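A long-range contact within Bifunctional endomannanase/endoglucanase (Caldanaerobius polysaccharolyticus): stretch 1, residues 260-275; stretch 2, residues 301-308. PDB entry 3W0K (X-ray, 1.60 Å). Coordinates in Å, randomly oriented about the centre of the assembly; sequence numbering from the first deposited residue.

Stretch 1, residues 260-275: GCFNKTSNDVAIRWFE
Stretch 2 301-308: EHGRPGAK

Stretch 1 runs as an irregular loop from G260 to S266, then enters a helix at N267 that continues beyond E275. Stretch 2 has no regular helix or strand; R304 to A307 form a type II turn, closed by A307 N to R304 O at 3.2 Å. In register, N263 CA lies 4.5 Å from R304 CA, and S266 CA lies 5.3 Å from P305 CA. The two stretches bury 513 Å² in total.

R304 dominates the contact. Its CA-to-CB bond points toward stretch 1, and its chi angles are -83°, -172°, -74° and -81°. The guanidinium meets its acceptors at its edge. NH1 donates to F262 O at 3.0 Å and, weakly, to C261 O at 2.8 Å, where the angle is only 124°. NE donates to N267 OD1 at 3.1 Å. NH2 donates to water 2 at 2.8 Å, and this water donates to N267 OD1 at 2.7 Å. NH2 also lies 3.8 Å from F274 CE2, at the ring edge.

The CA-to-CB bond of N267 (chi1 t, chi2 57°) points toward stretch 2. Its OD1 also accepts a weak bond from H302 NE2 at 3.4 Å, while H302 ND1 is satisfied elsewhere in the structure. N267 CG packs 3.6 Å from A307 CB.

The first turn of a helix leaves amide groups without helical acceptors. Here N267 N donates to P305 O at 3.0 Å and 163°. P305 O also accepts from water 3 at 3.0 Å, and D268 N donates to that water at 3.1 Å. S266 occupies the N-cap position without a side-chain cap; its OG donates to D268 OD2 at 2.7 Å.

N263 (chi1 p, chi2 -11°) donates from ND2 to H302 O at 2.9 Å. Water 1 donates to N263 O at 2.8 Å and G303 O at 3.0 Å. A CB on G303 would clash with N263 ND2 at 3.0 Å.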

# COMPACT_ATOMS: atom_id res chain seq x y z
N GLY A 260 -4.44 -3.49 -8.05
CA GLY A 260 -5.19 -4.72 -8.22
C GLY A 260 -6.64 -4.48 -8.57
O GLY A 260 -7.09 -3.34 -8.69
N CYS A 261 -7.37 -5.58 -8.68
CA CYS A 261 -8.78 -5.55 -9.03
C CYS A 261 -9.58 -6.47 -8.12
O CYS A 261 -9.13 -7.57 -7.79
CB CYS A 261 -8.93 -5.99 -10.49
SG CYS A 261 -10.60 -5.91 -11.14
N PHE A 262 -10.77 -6.01 -7.73
CA PHE A 262 -11.66 -6.78 -6.87
C PHE A 262 -12.18 -7.99 -7.66
O PHE A 262 -11.99 -8.06 -8.88
CB PHE A 262 -12.80 -5.88 -6.39
CG PHE A 262 -13.60 -6.45 -5.25
CD1 PHE A 262 -12.98 -7.06 -4.16
CD2 PHE A 262 -14.99 -6.35 -5.25
CE1 PHE A 262 -13.72 -7.55 -3.09
CE2 PHE A 262 -15.74 -6.84 -4.19
CZ PHE A 262 -15.11 -7.44 -3.11
N ASN A 263 -12.86 -8.91 -6.99
CA ASN A 263 -13.33 -10.14 -7.64
C ASN A 263 -14.74 -10.20 -8.22
O ASN A 263 -15.26 -11.30 -8.46
CB ASN A 263 -13.08 -11.34 -6.72
CG ASN A 263 -13.99 -11.35 -5.50
OD1 ASN A 263 -14.68 -10.37 -5.21
ND2 ASN A 263 -14.00 -12.47 -4.80
N LYS A 264 -15.36 -9.05 -8.45
CA LYS A 264 -16.71 -9.03 -9.02
C LYS A 264 -16.67 -8.66 -10.51
O LYS A 264 -17.64 -8.87 -11.24
CB LYS A 264 -17.61 -8.07 -8.25
CG LYS A 264 -17.85 -8.49 -6.81
CD LYS A 264 -18.45 -9.88 -6.73
CE LYS A 264 -18.65 -10.31 -5.29
NZ LYS A 264 -19.24 -11.67 -5.19
N THR A 265 -15.53 -8.13 -10.94
CA THR A 265 -15.31 -7.73 -12.32
C THR A 265 -15.02 -8.98 -13.15
O THR A 265 -14.37 -9.91 -12.66
CB THR A 265 -14.10 -6.78 -12.40
OG1 THR A 265 -14.38 -5.60 -11.63
CG2 THR A 265 -13.79 -6.39 -13.84
N SER A 266 -15.51 -9.02 -14.38
CA SER A 266 -15.27 -10.18 -15.25
C SER A 266 -13.76 -10.32 -15.42
O SER A 266 -13.06 -9.33 -15.61
CB SER A 266 -15.95 -9.99 -16.60
OG SER A 266 -15.94 -11.21 -17.33
N ASN A 267 -13.27 -11.56 -15.36
CA ASN A 267 -11.84 -11.79 -15.48
C ASN A 267 -11.19 -11.31 -16.76
O ASN A 267 -10.06 -10.82 -16.73
CB ASN A 267 -11.49 -13.26 -15.23
CG ASN A 267 -10.04 -13.44 -14.84
OD1 ASN A 267 -9.58 -12.84 -13.87
ND2 ASN A 267 -9.31 -14.22 -15.62
N ASP A 268 -11.87 -11.47 -17.89
CA ASP A 268 -11.31 -11.02 -19.16
C ASP A 268 -11.09 -9.50 -19.13
O ASP A 268 -10.09 -9.00 -19.64
CB ASP A 268 -12.21 -11.42 -20.34
CG ASP A 268 -13.53 -10.69 -20.36
OD1 ASP A 268 -13.88 -10.11 -21.41
OD2 ASP A 268 -14.23 -10.68 -19.32
N VAL A 269 -12.02 -8.79 -18.50
CA VAL A 269 -11.95 -7.34 -18.37
C VAL A 269 -10.80 -6.95 -17.42
O VAL A 269 -10.04 -6.03 -17.71
CB VAL A 269 -13.29 -6.77 -17.85
CG1 VAL A 269 -13.17 -5.27 -17.58
CG2 VAL A 269 -14.39 -7.04 -18.86
N ALA A 270 -10.68 -7.67 -16.32
CA ALA A 270 -9.63 -7.41 -15.34
C ALA A 270 -8.26 -7.63 -15.95
O ALA A 270 -7.36 -6.79 -15.80
CB ALA A 270 -9.82 -8.30 -14.12
N ILE A 271 -8.09 -8.75 -16.65
CA ILE A 271 -6.82 -9.08 -17.30
C ILE A 271 -6.44 -8.01 -18.32
O ILE A 271 -5.29 -7.61 -18.38
CB ILE A 271 -6.87 -10.48 -17.96
CG1 ILE A 271 -6.83 -11.57 -16.88
CG2 ILE A 271 -5.72 -10.66 -18.95
CD1 ILE A 271 -5.50 -11.68 -16.15
N ARG A 272 -7.42 -7.55 -19.10
CA ARG A 272 -7.17 -6.52 -20.11
C ARG A 272 -6.63 -5.25 -19.45
O ARG A 272 -5.71 -4.61 -19.97
CB ARG A 272 -8.45 -6.21 -20.89
CG ARG A 272 -8.26 -5.18 -22.00
CD ARG A 272 -7.27 -5.66 -23.04
NE ARG A 272 -6.96 -4.62 -24.02
CZ ARG A 272 -6.03 -3.69 -23.85
NH1 ARG A 272 -5.30 -3.65 -22.75
NH2 ARG A 272 -5.83 -2.79 -24.81
N TRP A 273 -7.20 -4.90 -18.30
CA TRP A 273 -6.78 -3.72 -17.56
C TRP A 273 -5.39 -3.95 -16.96
O TRP A 273 -4.53 -3.07 -17.03
CB TRP A 273 -7.82 -3.40 -16.48
CG TRP A 273 -7.35 -2.39 -15.47
CD1 TRP A 273 -7.35 -1.03 -15.60
CD2 TRP A 273 -6.76 -2.68 -14.20
NE1 TRP A 273 -6.79 -0.46 -14.48
CE2 TRP A 273 -6.42 -1.45 -13.61
CE3 TRP A 273 -6.49 -3.87 -13.51
CZ2 TRP A 273 -5.81 -1.36 -12.35
CZ3 TRP A 273 -5.88 -3.78 -12.26
CH2 TRP A 273 -5.55 -2.54 -11.69
N PHE A 274 -5.16 -5.15 -16.42
CA PHE A 274 -3.85 -5.49 -15.84
C PHE A 274 -2.76 -5.34 -16.90
O PHE A 274 -1.66 -4.86 -16.60
CB PHE A 274 -3.84 -6.93 -15.33
CG PHE A 274 -4.22 -7.07 -13.87
CD1 PHE A 274 -3.40 -6.54 -12.88
CD2 PHE A 274 -5.35 -7.78 -13.50
CE1 PHE A 274 -3.72 -6.71 -11.53
CE2 PHE A 274 -5.68 -7.96 -12.16
CZ PHE A 274 -4.86 -7.42 -11.17
N GLU A 275 -3.05 -5.77 -18.12
CA GLU A 275 -2.07 -5.67 -19.20
C GLU A 275 -1.63 -4.23 -19.44
O GLU A 275 -0.46 -3.97 -19.69
CB GLU A 275 -2.62 -6.30 -20.48
CG GLU A 275 -2.75 -7.81 -20.37
CD GLU A 275 -3.49 -8.44 -21.53
OE1 GLU A 275 -4.40 -7.80 -22.09
OE2 GLU A 275 -3.16 -9.60 -21.88
N GLU A 301 -6.87 -18.09 -6.18
CA GLU A 301 -8.33 -18.27 -6.19
C GLU A 301 -9.08 -16.99 -5.83
O GLU A 301 -9.92 -16.99 -4.93
CB GLU A 301 -8.72 -19.40 -5.23
CG GLU A 301 -8.12 -20.75 -5.59
CD GLU A 301 -8.53 -21.84 -4.62
OE1 GLU A 301 -7.83 -22.04 -3.61
OE2 GLU A 301 -9.56 -22.51 -4.87
N HIS A 302 -8.78 -15.90 -6.53
CA HIS A 302 -9.43 -14.63 -6.24
C HIS A 302 -10.95 -14.67 -6.39
O HIS A 302 -11.66 -14.04 -5.61
CB HIS A 302 -8.82 -13.49 -7.07
CG HIS A 302 -8.78 -13.76 -8.54
ND1 HIS A 302 -7.62 -14.11 -9.20
CD2 HIS A 302 -9.75 -13.72 -9.48
CE1 HIS A 302 -7.89 -14.28 -10.48
NE2 HIS A 302 -9.17 -14.05 -10.68
N GLY A 303 -11.44 -15.40 -7.39
CA GLY A 303 -12.88 -15.53 -7.57
C GLY A 303 -13.57 -14.84 -8.73
O GLY A 303 -14.79 -14.98 -8.87
N ARG A 304 -12.84 -14.10 -9.55
CA ARG A 304 -13.47 -13.42 -10.69
C ARG A 304 -14.10 -14.40 -11.67
O ARG A 304 -13.53 -15.45 -11.97
CB ARG A 304 -12.47 -12.54 -11.44
CG ARG A 304 -12.26 -11.17 -10.82
CD ARG A 304 -11.41 -10.29 -11.72
NE ARG A 304 -10.01 -10.69 -11.70
CZ ARG A 304 -9.15 -10.35 -10.74
NH1 ARG A 304 -9.57 -9.59 -9.73
NH2 ARG A 304 -7.90 -10.77 -10.78
N PRO A 305 -15.31 -14.08 -12.15
CA PRO A 305 -15.97 -14.98 -13.11
C PRO A 305 -15.14 -15.16 -14.37
O PRO A 305 -14.62 -14.20 -14.95
CB PRO A 305 -17.31 -14.28 -13.37
CG PRO A 305 -17.04 -12.84 -13.04
CD PRO A 305 -16.17 -12.93 -11.82
N GLY A 306 -14.96 -16.42 -14.77
CA GLY A 306 -14.19 -16.73 -15.96
C GLY A 306 -12.76 -17.15 -15.69
O GLY A 306 -12.11 -17.73 -16.56
N ALA A 307 -12.26 -16.86 -14.49
CA ALA A 307 -10.89 -17.22 -14.13
C ALA A 307 -10.72 -18.72 -13.89
O ALA A 307 -11.66 -19.41 -13.49
CB ALA A 307 -10.45 -16.44 -12.90
N LYS A 308 -9.51 -19.20 -14.15
CA LYS A 308 -9.16 -20.61 -13.96
C LYS A 308 -7.90 -20.63 -13.10
O LYS A 308 -7.03 -19.77 -13.23
CB LYS A 308 -8.89 -21.28 -15.29
O HOH W 1 -16.95 -13.35 -7.54
O HOH W 2 -7.12 -12.14 -13.13
O HOH W 3 -14.24 -13.52 -17.84